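Local coordinates for mitogen-activated protein kinase kinase kinase 7 interacting protein 1 (Anopheles gambiae, PDB 2IRM), which probably acts as an adapter that binds the kinase TAK1 and triggers its autophosphorylation, and carries a domain of the PP2C-type phosphatase fold, at residues 277-285 / 322-330. Numbering follows the deposited sequence.
Sequences GLCRALHEI and IVQAHHDTY
A first torsion of -168° in His326 swings CG to the side opposite its main-chain N and carries the imidazole across to helix 277-285, where Glu284, with CG beside its backbone N and an extended chain beyond, brings its carboxylate to the ring edge. NE2 of His326 donates to OE1 of Glu284 over 2.9 Å, nearly in the ring plane. The carboxylate is turned 40° from that plane, and OE1 is approached from its anti side, by a donor well out of the carboxylate plane. OE2 of Glu284 accepts from NE of Arg280, 3.1 Å away and one turn back on the same helix, in a salt bridge, so a separate donor grips each oxygen and restrains the rotation of the group. The nearby guanidinium would be expected to stabilise the negative charge of Glu284. The imidazole also lies close to Ala281, whose CB is 3.7 Å from CD2 of His326.

Alongside this polar link is a single knob-into-hole contact: the side chain of Ile285 sits among Ile322, Ala325, His326 and Thr329. CD1 of Ile285 reaches CG2 of Ile322 at 3.8 Å, while CG2 of Ile285 packs on CB of Thr329 at 3.6 Å. The hydroxyl of Thr329 is turned back to its own helix, donating to the carbonyl of Ala325. Farther along, CD1 of Leu278 meets CD1 of Ile322 at 3.7 Å, their side chains crossing at about a right angle.

The axes of the two short segments pass 9.5 Å apart, their N-to-C directions 45° apart. The hydroxyl of Tyr25 is hydrogen-bonded to ND1 of His326, and Asp346 and Ser344 hold the guanidinium of Arg280. Helices 276-285 and 311-334 thus pack together between Leu297 of helix 292-304 and strand 344-354, part of one of the two antiparallel sheets of the helix-flanked PP2C-type β-sandwich.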
loop_
_atom_site.group_PDB
_atom_site.type_symbol
_atom_site.label_atom_id
_atom_site.label_comp_id
_atom_site.label_asym_id
_atom_site.label_seq_id
_atom_site.Cartn_x
_atom_site.Cartn_y
_atom_site.Cartn_z
ATOM N N GLY A 277 4.022 1.457 -4.435
ATOM C CA GLY A 277 4.929 1.956 -5.454
ATOM C C GLY A 277 5.571 3.261 -5.031
ATOM O O GLY A 277 6.779 3.475 -5.241
ATOM N N LEU A 278 4.758 4.123 -4.421
ATOM C CA LEU A 278 5.207 5.442 -4.014
ATOM C C LEU A 278 6.201 5.338 -2.871
ATOM O O LEU A 278 7.222 6.024 -2.867
ATOM C CB LEU A 278 4.027 6.334 -3.629
ATOM C CG LEU A 278 4.367 7.692 -3.025
ATOM C CD1 LEU A 278 5.357 8.443 -3.886
ATOM C CD2 LEU A 278 3.116 8.486 -2.875
ATOM N N CYS A 279 5.912 4.477 -1.908
ATOM C CA CYS A 279 6.826 4.295 -0.805
ATOM C C CYS A 279 8.157 3.742 -1.305
ATOM O O CYS A 279 9.224 4.269 -0.960
ATOM C CB CYS A 279 6.204 3.409 0.261
ATOM S SG CYS A 279 4.770 4.201 0.984
ATOM N N ARG A 280 8.087 2.705 -2.140
ATOM C CA ARG A 280 9.281 2.106 -2.717
ATOM C C ARG A 280 10.147 3.192 -3.334
ATOM O O ARG A 280 11.308 3.343 -2.963
ATOM C CB ARG A 280 8.907 1.071 -3.768
ATOM C CG ARG A 280 9.778 -0.145 -3.734
ATOM C CD ARG A 280 9.552 -0.999 -4.945
ATOM N NE ARG A 280 10.689 -0.920 -5.848
ATOM C CZ ARG A 280 10.666 -1.282 -7.126
ATOM N NH1 ARG A 280 9.547 -1.748 -7.667
ATOM N NH2 ARG A 280 11.766 -1.178 -7.862
ATOM N N ALA A 281 9.559 3.968 -4.248
ATOM C CA ALA A 281 10.273 5.023 -4.976
ATOM C C ALA A 281 10.958 6.009 -4.050
ATOM O O ALA A 281 12.150 6.261 -4.196
ATOM C CB ALA A 281 9.342 5.751 -5.918
ATOM N N LEU A 282 10.200 6.558 -3.103
ATOM C CA LEU A 282 10.744 7.463 -2.089
ATOM C C LEU A 282 11.984 6.915 -1.369
ATOM O O LEU A 282 12.965 7.624 -1.216
ATOM C CB LEU A 282 9.671 7.830 -1.059
ATOM C CG LEU A 282 8.948 9.165 -1.218
ATOM C CD1 LEU A 282 7.740 9.237 -0.295
ATOM C CD2 LEU A 282 9.904 10.310 -0.928
ATOM N N HIS A 283 11.935 5.655 -0.944
ATOM C CA HIS A 283 13.020 5.041 -0.182
ATOM C C HIS A 283 14.259 4.809 -1.027
ATOM O O HIS A 283 15.386 4.837 -0.520
ATOM C CB HIS A 283 12.545 3.717 0.415
ATOM C CG HIS A 283 13.645 2.876 0.993
ATOM N ND1 HIS A 283 13.897 1.587 0.566
ATOM C CD2 HIS A 283 14.555 3.137 1.962
ATOM C CE1 HIS A 283 14.908 1.086 1.253
ATOM N NE2 HIS A 283 15.327 2.008 2.106
ATOM N N GLU A 284 14.038 4.564 -2.312
ATOM C CA GLU A 284 15.125 4.348 -3.250
ATOM C C GLU A 284 15.840 5.651 -3.605
ATOM O O GLU A 284 17.021 5.636 -3.960
ATOM C CB GLU A 284 14.621 3.603 -4.488
ATOM C CG GLU A 284 14.518 2.102 -4.244
ATOM C CD GLU A 284 13.516 1.390 -5.129
ATOM O OE1 GLU A 284 12.713 2.062 -5.809
ATOM O OE2 GLU A 284 13.522 0.142 -5.136
ATOM N N ILE A 285 15.139 6.774 -3.479
ATOM C CA ILE A 285 15.737 8.081 -3.758
ATOM C C ILE A 285 16.000 8.908 -2.504
ATOM O O ILE A 285 16.533 10.010 -2.597
ATOM C CB ILE A 285 14.903 8.914 -4.782
ATOM C CG1 ILE A 285 13.486 9.184 -4.275
ATOM C CG2 ILE A 285 14.836 8.200 -6.113
ATOM C CD1 ILE A 285 12.576 9.823 -5.308
ATOM N N ILE A 322 8.616 13.159 -8.390
ATOM C CA ILE A 322 9.239 11.981 -7.804
ATOM C C ILE A 322 9.637 10.948 -8.837
ATOM O O ILE A 322 10.772 10.490 -8.839
ATOM C CB ILE A 322 8.306 11.297 -6.808
ATOM C CG1 ILE A 322 8.031 12.204 -5.620
ATOM C CG2 ILE A 322 8.907 9.998 -6.321
ATOM C CD1 ILE A 322 6.826 11.760 -4.807
ATOM N N VAL A 323 8.705 10.578 -9.707
ATOM C CA VAL A 323 8.937 9.494 -10.667
ATOM C C VAL A 323 10.145 9.743 -11.574
ATOM O O VAL A 323 10.829 8.799 -11.985
ATOM C CB VAL A 323 7.693 9.207 -11.524
ATOM C CG1 VAL A 323 6.554 8.731 -10.651
ATOM C CG2 VAL A 323 7.279 10.433 -12.324
ATOM N N GLN A 324 10.390 11.016 -11.882
ATOM C CA GLN A 324 11.567 11.402 -12.636
ATOM C C GLN A 324 12.750 11.704 -11.724
ATOM O O GLN A 324 13.895 11.564 -12.142
ATOM C CB GLN A 324 11.273 12.577 -13.560
ATOM C CG GLN A 324 10.607 12.162 -14.859
ATOM C CD GLN A 324 11.066 13.001 -16.036
ATOM O OE1 GLN A 324 12.230 13.397 -16.115
ATOM N NE2 GLN A 324 10.150 13.275 -16.962
ATOM N N ALA A 325 12.479 12.112 -10.485
ATOM C CA ALA A 325 13.524 12.162 -9.467
ATOM C C ALA A 325 14.041 10.745 -9.273
ATOM O O ALA A 325 15.219 10.534 -8.997
ATOM C CB ALA A 325 12.987 12.719 -8.159
ATOM N N HIS A 326 13.143 9.777 -9.451
ATOM C CA HIS A 326 13.460 8.361 -9.322
ATOM C C HIS A 326 14.274 7.874 -10.513
ATOM O O HIS A 326 15.291 7.212 -10.335
ATOM C CB HIS A 326 12.177 7.532 -9.159
ATOM C CG HIS A 326 12.414 6.114 -8.730
ATOM N ND1 HIS A 326 12.385 5.054 -9.610
ATOM C CD2 HIS A 326 12.672 5.581 -7.511
ATOM C CE1 HIS A 326 12.617 3.931 -8.953
ATOM N NE2 HIS A 326 12.797 4.223 -7.679
ATOM N N HIS A 327 13.837 8.210 -11.721
ATOM C CA HIS A 327 14.523 7.741 -12.915
ATOM C C HIS A 327 15.831 8.504 -13.149
ATOM O O HIS A 327 16.723 8.009 -13.840
ATOM C CB HIS A 327 13.602 7.803 -14.134
ATOM C CG HIS A 327 14.217 7.256 -15.386
ATOM N ND1 HIS A 327 14.849 8.055 -16.315
ATOM C CD2 HIS A 327 14.298 5.990 -15.860
ATOM C CE1 HIS A 327 15.283 7.305 -17.313
ATOM N NE2 HIS A 327 14.966 6.048 -17.060
ATOM N N ASP A 328 15.950 9.696 -12.566
ATOM C CA ASP A 328 17.225 10.420 -12.573
ATOM C C ASP A 328 18.221 9.742 -11.649
ATOM O O ASP A 328 19.390 9.611 -11.994
ATOM C CB ASP A 328 17.055 11.879 -12.149
ATOM C CG ASP A 328 16.336 12.712 -13.187
ATOM O OD1 ASP A 328 16.344 12.327 -14.376
ATOM O OD2 ASP A 328 15.761 13.754 -12.807
ATOM N N THR A 329 17.745 9.322 -10.477
ATOM C CA THR A 329 18.567 8.596 -9.519
ATOM C C THR A 329 19.059 7.296 -10.144
ATOM O O THR A 329 20.223 6.932 -9.974
ATOM C CB THR A 329 17.802 8.323 -8.212
ATOM O OG1 THR A 329 17.370 9.564 -7.649
ATOM C CG2 THR A 329 18.678 7.612 -7.195
ATOM N N TYR A 330 18.181 6.618 -10.880
ATOM C CA TYR A 330 18.576 5.440 -11.657
ATOM C C TYR A 330 19.585 5.797 -12.751
ATOM O O TYR A 330 20.619 5.143 -12.886
ATOM C CB TYR A 330 17.354 4.732 -12.264
ATOM C CG TYR A 330 17.687 3.734 -13.364
ATOM C CD1 TYR A 330 17.554 4.080 -14.708
ATOM C CD2 TYR A 330 18.135 2.448 -13.061
ATOM C CE1 TYR A 330 17.856 3.172 -15.723
ATOM C CE2 TYR A 330 18.440 1.533 -14.072
ATOM C CZ TYR A 330 18.297 1.904 -15.398
ATOM O OH TYR A 330 18.589 1.015 -16.403
#